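PDB 3C26: putative acetyltransferase Ta0821 from Thermoplasma acidophilum DSM 1728, which probably works as an acyltransferase of the GNAT family, transferring acyl groups other than amino-acyl groups. Local coordinates for residues F22-W27 and D34-L39; R70-I75 and P94-S99; F175-K180 and E192-N197. All coordinates share one frame; numbering follows the deposited sequence.

Interaction 1: residues F22-W27 and D34-L39; sequences FTSNTW and DLYSKL
Y36 reaches from helix 31-40 into the bend formed by S24, N25 and W27, and its ring is held on one face, at one edge and at the tip. With CG anti to the backbone N (chi1 -175°), the side chain leaves the helix toward the loop. Y36 CB sits over the six-membered ring of W27, 4.2 Å from its centroid, in a CH-pi contact, and meets N25 ND2 at 3.3 Å. Further out, the ring turns its CD1 edge to the indole face: Y36 CD1 is 3.5 Å from W27 CE2, in a T-shaped pair with planes at 79°. Y36 CD2 lies 3.4 Å from N25 CB, and N25 CA stands over the face of the phenol, 3.7 Å from the ring centroid. The N25 amide, tilted 30° from the ring plane, runs alongside while ND2 bonds to the carbonyl O of T33. At the tip, Y36 OH lies 2.6 Å from S24 OG, a probable hydrogen bond, and S24 OG is bonded to D46 OD1. L39 CD1 touches W27 CH2 at 4.0 Å, and W27 NE1 is bonded to N128 OD1. A leucine in place of Y36 would probably leave S24 OG without its phenol partner and the W27 face without the aromatic edge. W27 packs on L35 of the second subunit, and K38 forms a salt bridge with E129 of that subunit. The contact is mainly aromatic and apolar, and a short, probable hydrogen bond to S24 is likely to satisfy the phenol hydroxyl where loop and helix meet at the dimer interface.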
loop_
_atom_site.group_PDB
_atom_site.type_symbol
_atom_site.label_atom_id
_atom_site.label_comp_id
_atom_site.label_asym_id
_atom_site.label_seq_id
_atom_site.Cartn_x
_atom_site.Cartn_y
_atom_site.Cartn_z
ATOM N N PHE A 22 -7.178 -6.215 -22.423
ATOM C CA PHE A 22 -5.957 -5.484 -22.026
ATOM C C PHE A 22 -6.008 -5.126 -20.513
ATOM O O PHE A 22 -7.094 -4.932 -19.936
ATOM C CB PHE A 22 -5.833 -4.168 -22.826
ATOM C CG PHE A 22 -5.533 -4.318 -24.325
ATOM C CD1 PHE A 22 -5.558 -5.527 -24.959
ATOM C CD2 PHE A 22 -5.289 -3.189 -25.099
ATOM C CE1 PHE A 22 -5.355 -5.614 -26.345
ATOM C CE2 PHE A 22 -5.035 -3.285 -26.428
ATOM C CZ PHE A 22 -5.089 -4.501 -27.068
ATOM N N THR A 23 -4.835 -5.049 -19.877
ATOM C CA THR A 23 -4.733 -4.588 -18.477
ATOM C C THR A 23 -3.700 -3.477 -18.295
ATOM O O THR A 23 -2.771 -3.318 -19.070
ATOM C CB THR A 23 -4.338 -5.720 -17.479
ATOM O OG1 THR A 23 -3.026 -6.208 -17.774
ATOM C CG2 THR A 23 -5.332 -6.926 -17.546
ATOM N N SER A 24 -3.915 -2.707 -17.236
ATOM C CA SER A 24 -2.974 -1.669 -16.796
ATOM C C SER A 24 -1.685 -2.253 -16.220
ATOM O O SER A 24 -0.707 -1.532 -16.019
ATOM C CB SER A 24 -3.605 -0.795 -15.720
ATOM O OG SER A 24 -3.887 -1.550 -14.573
ATOM N N ASN A 25 -1.696 -3.546 -15.954
ATOM C CA ASN A 25 -0.548 -4.287 -15.378
ATOM C C ASN A 25 0.486 -4.489 -16.465
ATOM O O ASN A 25 0.393 -5.362 -17.305
ATOM C CB ASN A 25 -1.026 -5.628 -14.775
ATOM C CG ASN A 25 0.038 -6.363 -13.937
ATOM O OD1 ASN A 25 1.225 -6.160 -14.082
ATOM N ND2 ASN A 25 -0.427 -7.245 -13.063
ATOM N N THR A 26 1.494 -3.638 -16.430
ATOM C CA THR A 26 2.532 -3.623 -17.449
ATOM C C THR A 26 3.863 -4.148 -16.906
ATOM O O THR A 26 4.893 -4.106 -17.575
ATOM C CB THR A 26 2.813 -2.203 -17.913
ATOM O OG1 THR A 26 3.234 -1.453 -16.778
ATOM C CG2 THR A 26 1.567 -1.570 -18.556
ATOM N N TRP A 27 3.800 -4.662 -15.698
ATOM C CA TRP A 27 4.985 -5.149 -14.988
ATOM C C TRP A 27 5.482 -6.518 -15.478
ATOM O O TRP A 27 4.745 -7.298 -16.086
ATOM C CB TRP A 27 4.700 -5.203 -13.472
ATOM C CG TRP A 27 4.495 -3.865 -12.813
ATOM C CD1 TRP A 27 4.231 -2.668 -13.425
ATOM C CD2 TRP A 27 4.425 -3.615 -11.400
ATOM N NE1 TRP A 27 4.066 -1.662 -12.471
ATOM C CE2 TRP A 27 4.155 -2.233 -11.225
ATOM C CE3 TRP A 27 4.575 -4.423 -10.263
ATOM C CZ2 TRP A 27 4.062 -1.650 -9.972
ATOM C CZ3 TRP A 27 4.481 -3.814 -8.996
ATOM C CH2 TRP A 27 4.223 -2.464 -8.874
ATOM N N ASP A 34 1.828 -10.237 -9.688
ATOM C CA ASP A 34 0.868 -10.556 -8.619
ATOM C C ASP A 34 0.795 -9.385 -7.648
ATOM O O ASP A 34 -0.244 -9.029 -7.156
ATOM C CB ASP A 34 1.245 -11.838 -7.870
ATOM C CG ASP A 34 0.923 -13.108 -8.657
ATOM O OD1 ASP A 34 0.192 -13.029 -9.674
ATOM O OD2 ASP A 34 1.365 -14.206 -8.234
ATOM N N LEU A 35 1.939 -8.817 -7.359
ATOM C CA LEU A 35 2.006 -7.599 -6.540
ATOM C C LEU A 35 1.240 -6.409 -7.188
ATOM O O LEU A 35 0.525 -5.679 -6.500
ATOM C CB LEU A 35 3.442 -7.235 -6.190
ATOM C CG LEU A 35 3.610 -5.949 -5.374
ATOM C CD1 LEU A 35 2.690 -5.912 -4.124
ATOM C CD2 LEU A 35 5.092 -5.736 -5.060
ATOM N N TYR A 36 1.368 -6.225 -8.503
ATOM C CA TYR A 36 0.591 -5.161 -9.182
ATOM C C TYR A 36 -0.919 -5.280 -8.888
ATOM O O TYR A 36 -1.608 -4.303 -8.586
ATOM C CB TYR A 36 0.773 -5.181 -10.722
ATOM C CG TYR A 36 0.080 -4.016 -11.370
ATOM C CD1 TYR A 36 0.737 -2.798 -11.568
ATOM C CD2 TYR A 36 -1.279 -4.087 -11.710
ATOM C CE1 TYR A 36 0.045 -1.685 -12.119
ATOM C CE2 TYR A 36 -1.941 -3.021 -12.256
ATOM C CZ TYR A 36 -1.267 -1.798 -12.447
ATOM O OH TYR A 36 -1.956 -0.723 -13.031
ATOM N N SER A 37 -1.436 -6.493 -9.021
ATOM C CA SER A 37 -2.870 -6.710 -8.857
ATOM C C SER A 37 -3.338 -6.326 -7.471
ATOM O O SER A 37 -4.370 -5.703 -7.285
ATOM C CB SER A 37 -3.238 -8.188 -9.094
ATOM O OG SER A 37 -2.777 -8.625 -10.353
ATOM N N LYS A 38 -2.568 -6.710 -6.468
ATOM C CA LYS A 38 -2.945 -6.398 -5.089
ATOM C C LYS A 38 -2.940 -4.896 -4.861
ATOM O O LYS A 38 -3.800 -4.365 -4.202
ATOM C CB LYS A 38 -2.004 -7.078 -4.087
ATOM C CG LYS A 38 -1.980 -8.608 -4.115
ATOM C CD LYS A 38 -1.141 -9.074 -2.933
ATOM C CE LYS A 38 -0.933 -10.570 -2.809
ATOM N NZ LYS A 38 -0.005 -10.881 -1.625
ATOM N N LEU A 39 -1.937 -4.236 -5.395
ATOM C CA LEU A 39 -1.770 -2.792 -5.242
ATOM C C LEU A 39 -2.912 -2.081 -5.975
ATOM O O LEU A 39 -3.541 -1.134 -5.463
ATOM C CB LEU A 39 -0.386 -2.339 -5.715
ATOM C CG LEU A 39 0.810 -2.770 -4.800
ATOM C CD1 LEU A 39 2.211 -2.466 -5.394
ATOM C CD2 LEU A 39 0.692 -2.155 -3.367
#

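Interaction 2: residues R70-I75 and P94-S99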
loop_
_atom_site.group_PDB
_atom_site.type_symbol
_atom_site.label_atom_id
_atom_site.label_comp_id
_atom_site.label_asym_id
_atom_site.label_seq_id
_atom_site.Cartn_x
_atom_site.Cartn_y
_atom_site.Cartn_z
ATOM N N ARG A 70 -3.497 -5.783 -35.602
ATOM C CA ARG A 70 -4.067 -6.194 -34.303
ATOM C C ARG A 70 -3.686 -5.233 -33.204
ATOM O O ARG A 70 -2.526 -4.944 -33.046
ATOM C CB ARG A 70 -3.623 -7.609 -33.881
ATOM C CG ARG A 70 -4.266 -8.778 -34.642
ATOM C CD ARG A 70 -3.620 -10.122 -34.225
ATOM N NE ARG A 70 -2.250 -10.254 -34.733
ATOM C CZ ARG A 70 -1.154 -10.012 -34.028
ATOM N NH1 ARG A 70 -1.230 -9.632 -32.747
ATOM N NH2 ARG A 70 0.023 -10.141 -34.620
ATOM N N PRO A 71 -4.665 -4.728 -32.449
ATOM C CA PRO A 71 -4.280 -3.824 -31.362
ATOM C C PRO A 71 -3.552 -4.540 -30.223
ATOM O O PRO A 71 -3.979 -5.624 -29.821
ATOM C CB PRO A 71 -5.608 -3.259 -30.886
ATOM C CG PRO A 71 -6.627 -4.266 -31.276
ATOM C CD PRO A 71 -6.125 -4.893 -32.548
ATOM N N VAL A 72 -2.444 -3.948 -29.734
ATOM C CA VAL A 72 -1.690 -4.567 -28.622
ATOM C C VAL A 72 -1.568 -3.663 -27.356
ATOM O O VAL A 72 -1.218 -4.112 -26.260
ATOM C CB VAL A 72 -0.277 -5.122 -29.089
ATOM C CG1 VAL A 72 -0.432 -6.186 -30.225
ATOM C CG2 VAL A 72 0.667 -3.979 -29.499
ATOM N N ALA A 73 -1.902 -2.393 -27.531
ATOM C CA ALA A 73 -1.837 -1.390 -26.439
ATOM C C ALA A 73 -2.808 -0.252 -26.715
ATOM O O ALA A 73 -3.149 0.064 -27.892
ATOM C CB ALA A 73 -0.437 -0.824 -26.283
ATOM N N THR A 74 -3.266 0.358 -25.631
ATOM C CA THR A 74 -4.140 1.527 -25.746
ATOM C C THR A 74 -3.582 2.693 -24.985
ATOM O O THR A 74 -2.809 2.543 -24.022
ATOM C CB THR A 74 -5.567 1.249 -25.157
ATOM O OG1 THR A 74 -5.476 0.942 -23.742
ATOM C CG2 THR A 74 -6.264 0.104 -25.880
ATOM N N ILE A 75 -3.971 3.871 -25.451
ATOM C CA ILE A 75 -3.827 5.096 -24.683
ATOM C C ILE A 75 -5.064 5.966 -24.966
ATOM O O ILE A 75 -5.484 6.087 -26.122
ATOM C CB ILE A 75 -2.515 5.899 -25.005
ATOM C CG1 ILE A 75 -2.357 7.090 -24.077
ATOM C CG2 ILE A 75 -2.558 6.489 -26.420
ATOM C CD1 ILE A 75 -1.774 6.789 -22.788
ATOM N N PRO A 94 -2.109 -8.837 -22.339
ATOM C CA PRO A 94 -1.343 -9.450 -21.254
ATOM C C PRO A 94 -0.073 -10.190 -21.661
ATOM O O PRO A 94 0.846 -10.335 -20.861
ATOM C CB PRO A 94 -2.348 -10.380 -20.605
ATOM C CG PRO A 94 -3.632 -9.882 -21.023
ATOM C CD PRO A 94 -3.479 -9.331 -22.376
ATOM N N GLU A 95 -0.006 -10.583 -22.915
ATOM C CA GLU A 95 1.215 -11.234 -23.486
ATOM C C GLU A 95 2.389 -10.284 -23.614
ATOM O O GLU A 95 3.519 -10.705 -23.829
ATOM C CB GLU A 95 0.931 -11.765 -24.897
ATOM C CG GLU A 95 0.010 -12.905 -24.918
ATOM C CD GLU A 95 0.737 -14.197 -24.709
ATOM O OE1 GLU A 95 1.471 -14.613 -25.652
ATOM O OE2 GLU A 95 0.564 -14.801 -23.613
ATOM N N TYR A 96 2.123 -8.987 -23.463
ATOM C CA TYR A 96 3.155 -7.974 -23.734
ATOM C C TYR A 96 3.628 -7.259 -22.474
ATOM O O TYR A 96 4.349 -6.254 -22.508
ATOM C CB TYR A 96 2.624 -6.932 -24.715
ATOM C CG TYR A 96 2.356 -7.440 -26.119
ATOM C CD1 TYR A 96 1.249 -8.249 -26.409
ATOM C CD2 TYR A 96 3.206 -7.103 -27.172
ATOM C CE1 TYR A 96 1.014 -8.691 -27.705
ATOM C CE2 TYR A 96 2.967 -7.550 -28.452
ATOM C CZ TYR A 96 1.876 -8.332 -28.718
ATOM O OH TYR A 96 1.663 -8.757 -30.030
ATOM N N ARG A 97 3.217 -7.794 -21.346
ATOM C CA ARG A 97 3.657 -7.228 -20.062
ATOM C C ARG A 97 5.172 -7.329 -19.962
ATOM O O ARG A 97 5.766 -8.345 -20.329
ATOM C CB ARG A 97 3.007 -7.941 -18.866
ATOM C CG ARG A 97 1.545 -7.798 -18.831
ATOM C CD ARG A 97 0.939 -8.527 -17.657
ATOM N NE ARG A 97 1.010 -9.959 -17.889
ATOM C CZ ARG A 97 0.331 -10.854 -17.198
ATOM N NH1 ARG A 97 -0.503 -10.452 -16.247
ATOM N NH2 ARG A 97 0.466 -12.143 -17.475
ATOM N N GLY A 98 5.789 -6.260 -19.465
ATOM C CA GLY A 98 7.250 -6.240 -19.274
ATOM C C GLY A 98 7.969 -5.774 -20.524
ATOM O O GLY A 98 9.178 -5.591 -20.543
ATOM N N SER A 99 7.204 -5.594 -21.590
ATOM C CA SER A 99 7.780 -5.087 -22.836
ATOM C C SER A 99 7.963 -3.582 -22.693
ATOM O O SER A 99 7.826 -3.029 -21.612
ATOM C CB SER A 99 6.871 -5.358 -24.024
ATOM O OG SER A 99 5.676 -4.602 -23.899
#
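V72, on strand 70-79, and Y96, in the loop after strand 85-92, are the residues of closest backbone approach, 7.7 Å between their CA atoms; the loop there folds into a type II turn from Y96 to S99. Contact is made by side chains alone. Y96 extends its phenol across V72 at about a right angle, and V72 CB lies beneath one face of the ring, 4.0 Å from the centroid and 15° off the normal, in a CH-pi contact. The CG1 branch of V72 presses toward the far end of the same ring, 3.5 Å from Y96 CZ and 3.3 Å from Y96 OH; it is brought there by a chi1 of -59°, which sets CG1 beside the backbone N. R70 comes by the hydroxyl at the rim, R70 NH1 4.1 Å from Y96 OH, a loose approach of the guanidinium edge. L101, at the start of helix 101-113, touches both V72 and Y96. The turn itself is doubly tied: Y96 O accepts S99 N at 3.1 Å and S99 OG at 2.5 Å, the hydroxyl arriving in the carbonyl plane, and S99 OG is also bonded to L101 N. G98 takes a phi of 88°, at which a side chain would run into the carbonyl O of R97. The turn, running from strand 85-92 into helix 101-113, is consistent with motif A of the GNAT fold, whose loop in relatives binds the pyrophosphate of acetyl-CoA; here the contact joins what is probably the cofactor loop to the neighbouring strand.

Interaction 3: residues F175-K180 and E192-N197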
loop_
_atom_site.group_PDB
_atom_site.type_symbol
_atom_site.label_atom_id
_atom_site.label_comp_id
_atom_site.label_asym_id
_atom_site.label_seq_id
_atom_site.Cartn_x
_atom_site.Cartn_y
_atom_site.Cartn_z
ATOM N N PHE A 175 -8.055 21.427 -10.526
ATOM C CA PHE A 175 -8.889 20.431 -9.880
ATOM C C PHE A 175 -8.951 19.128 -10.633
ATOM O O PHE A 175 -8.787 19.078 -11.827
ATOM C CB PHE A 175 -10.377 20.870 -9.886
ATOM C CG PHE A 175 -10.613 22.320 -9.643
ATOM C CD1 PHE A 175 -10.614 23.219 -10.700
ATOM C CD2 PHE A 175 -10.933 22.771 -8.363
ATOM C CE1 PHE A 175 -10.846 24.533 -10.485
ATOM C CE2 PHE A 175 -11.174 24.111 -8.137
ATOM C CZ PHE A 175 -11.130 24.991 -9.198
ATOM N N PHE A 176 -9.233 18.076 -9.882
ATOM C CA PHE A 176 -9.522 16.758 -10.440
ATOM C C PHE A 176 -10.999 16.733 -10.674
ATOM O O PHE A 176 -11.779 16.886 -9.743
ATOM C CB PHE A 176 -9.126 15.601 -9.520
ATOM C CG PHE A 176 -8.044 14.733 -10.068
ATOM C CD1 PHE A 176 -8.121 14.235 -11.355
ATOM C CD2 PHE A 176 -6.983 14.348 -9.283
ATOM C CE1 PHE A 176 -7.150 13.399 -11.881
ATOM C CE2 PHE A 176 -5.998 13.512 -9.802
ATOM C CZ PHE A 176 -6.106 13.034 -11.117
ATOM N N ILE A 177 -11.384 16.628 -11.936
ATOM C CA ILE A 177 -12.762 16.467 -12.275
ATOM C C ILE A 177 -12.906 15.305 -13.259
ATOM O O ILE A 177 -12.268 15.277 -14.313
ATOM C CB ILE A 177 -13.337 17.723 -12.861
ATOM C CG1 ILE A 177 -13.236 18.872 -11.838
ATOM C CG2 ILE A 177 -14.799 17.538 -13.231
ATOM C CD1 ILE A 177 -13.988 20.105 -12.275
ATOM N N ASP A 178 -13.750 14.353 -12.909
ATOM C CA ASP A 178 -13.942 13.173 -13.782
ATOM C C ASP A 178 -12.611 12.644 -14.300
ATOM O O ASP A 178 -12.407 12.470 -15.501
ATOM C CB ASP A 178 -14.853 13.512 -14.955
ATOM C CG ASP A 178 -15.186 12.293 -15.839
ATOM O OD1 ASP A 178 -15.236 11.181 -15.340
ATOM O OD2 ASP A 178 -15.436 12.469 -17.044
ATOM N N TRP A 179 -11.686 12.446 -13.367
ATOM C CA TRP A 179 -10.347 11.843 -13.606
ATOM C C TRP A 179 -9.406 12.609 -14.529
ATOM O O TRP A 179 -8.439 12.061 -15.075
ATOM C CB TRP A 179 -10.457 10.384 -14.078
ATOM C CG TRP A 179 -11.052 9.489 -13.063
ATOM C CD1 TRP A 179 -12.399 9.258 -12.874
ATOM C CD2 TRP A 179 -10.375 8.726 -12.048
ATOM N NE1 TRP A 179 -12.574 8.422 -11.823
ATOM C CE2 TRP A 179 -11.363 8.047 -11.315
ATOM C CE3 TRP A 179 -9.036 8.563 -11.684
ATOM C CZ2 TRP A 179 -11.065 7.209 -10.238
ATOM C CZ3 TRP A 179 -8.744 7.711 -10.617
ATOM C CH2 TRP A 179 -9.759 7.064 -9.907
ATOM N N LYS A 180 -9.727 13.876 -14.678
ATOM C CA LYS A 180 -8.966 14.826 -15.452
ATOM C C LYS A 180 -8.543 15.961 -14.511
ATOM O O LYS A 180 -9.347 16.502 -13.780
ATOM C CB LYS A 180 -9.828 15.346 -16.618
ATOM C CG LYS A 180 -10.241 14.287 -17.627
ATOM C CD LYS A 180 -11.335 14.765 -18.601
ATOM C CE LYS A 180 -12.710 14.544 -18.030
ATOM N NZ LYS A 180 -13.890 15.077 -18.867
ATOM N N GLU A 192 -20.104 24.870 -14.114
ATOM C CA GLU A 192 -21.385 24.725 -14.815
ATOM C C GLU A 192 -21.370 23.533 -15.773
ATOM O O GLU A 192 -22.385 23.140 -16.329
ATOM C CB GLU A 192 -21.744 26.017 -15.566
ATOM N N GLU A 193 -20.203 22.933 -15.919
ATOM C CA GLU A 193 -20.015 21.821 -16.868
ATOM C C GLU A 193 -20.189 20.418 -16.259
ATOM O O GLU A 193 -20.629 19.475 -16.921
ATOM C CB GLU A 193 -18.618 21.953 -17.449
ATOM C CG GLU A 193 -18.345 21.188 -18.678
ATOM C CD GLU A 193 -16.933 21.459 -19.090
ATOM O OE1 GLU A 193 -16.186 21.978 -18.222
ATOM O OE2 GLU A 193 -16.565 21.178 -20.256
ATOM N N TYR A 194 -19.825 20.275 -15.001
ATOM C CA TYR A 194 -19.974 18.970 -14.297
ATOM C C TYR A 194 -20.820 19.152 -13.055
ATOM O O TYR A 194 -20.602 18.534 -12.016
ATOM C CB TYR A 194 -18.636 18.427 -13.890
ATOM C CG TYR A 194 -17.715 18.105 -15.024
ATOM C CD1 TYR A 194 -17.734 16.864 -15.622
ATOM C CD2 TYR A 194 -16.796 19.038 -15.457
ATOM C CE1 TYR A 194 -16.866 16.565 -16.648
ATOM C CE2 TYR A 194 -15.947 18.772 -16.475
ATOM C CZ TYR A 194 -15.971 17.535 -17.068
ATOM O OH TYR A 194 -15.079 17.281 -18.079
ATOM N N SER A 195 -21.812 20.014 -13.236
ATOM C CA SER A 195 -22.660 20.516 -12.156
ATOM C C SER A 195 -23.394 19.440 -11.335
ATOM O O SER A 195 -23.553 19.582 -10.119
ATOM C CB SER A 195 -23.664 21.529 -12.716
ATOM O OG SER A 195 -24.525 20.893 -13.664
ATOM N N ASN A 196 -23.808 18.368 -12.003
ATOM C CA ASN A 196 -24.547 17.273 -11.349
ATOM C C ASN A 196 -23.642 16.318 -10.587
ATOM O O ASN A 196 -24.105 15.375 -9.930
ATOM C CB ASN A 196 -25.389 16.473 -12.349
ATOM C CG ASN A 196 -26.708 17.150 -12.676
ATOM O OD1 ASN A 196 -27.243 17.944 -11.884
ATOM N ND2 ASN A 196 -27.244 16.836 -13.846
ATOM N N ASN A 197 -22.339 16.581 -10.684
ATOM C CA ASN A 197 -21.336 15.792 -9.986
ATOM C C ASN A 197 -20.437 16.636 -9.104
ATOM O O ASN A 197 -19.384 16.212 -8.756
ATOM C CB ASN A 197 -20.446 15.016 -10.964
ATOM C CG ASN A 197 -21.177 13.897 -11.658
ATOM O OD1 ASN A 197 -21.892 14.129 -12.609
ATOM N ND2 ASN A 197 -20.963 12.674 -11.211
#
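K180 NZ is gripped by three groups: it donates a hydrogen bond of 2.6 Å to Y194 OH, forms a longer salt bridge of 3.5 Å with D178 OD2, and pairs with E78 OE2 of strand 70-79. The two carboxylates probably keep the lysine charged, and the ammonium in turn is likely to polarise the phenol hydroxyl. A bend at chi3 (-87°) in the otherwise extended lysine chain swings NZ back over the turn, and from there it meets Y194 near the plane of the ring, at its hydroxyl end. The face of that ring is met by I177: its CG2 methyl stands 3.5 Å from the Y194 centroid, 18° off the normal, and comes within 3.3 Å of Y194 CD2. The contact is tight, with the methyl offset toward the side of the ring nearer the backbone. D178 CB adds a lighter touch to Y194 CE1 at 4.0 Å. I177, D178 and K180 all belong to one type I' turn, I177 to K180, whose ends are joined by I177 N to K180 O (2.8 Å) and K180 N to I177 O (2.9 Å). This is the two-residue connection of a β-hairpin made of strands 174-177 and 180-183, and the disulfide between C174 and C183 links its strands at the other end. Y194 follows helix 187-193 and also touches M182 of the hairpin; Y207 of strand 204-211 packs on I177 and D178, while F176 and W179 reach across to F218 and to L259 of strand 258-265.

In the fold
From the N terminus, interaction 1 comes first and closes the short loop that turns back into helix 31-40. Interaction 2 follows, spanning strand 85-92 to bring the loop before helix 101-113 against strand 70-79. Interaction 3 comes last and joins a hairpin to the chain just beyond helix 187-193. The three lie in series, without nesting or crossing. Interactions 1 and 2 nevertheless touch, their centres 13 Å apart: T26 O probably accepts a hydrogen bond from G98 N, and F22 packs on P71, so both belong to one corner of the GNAT region. Interaction 3 lies across the chain's centre, with nearest atoms about 11 Å from either.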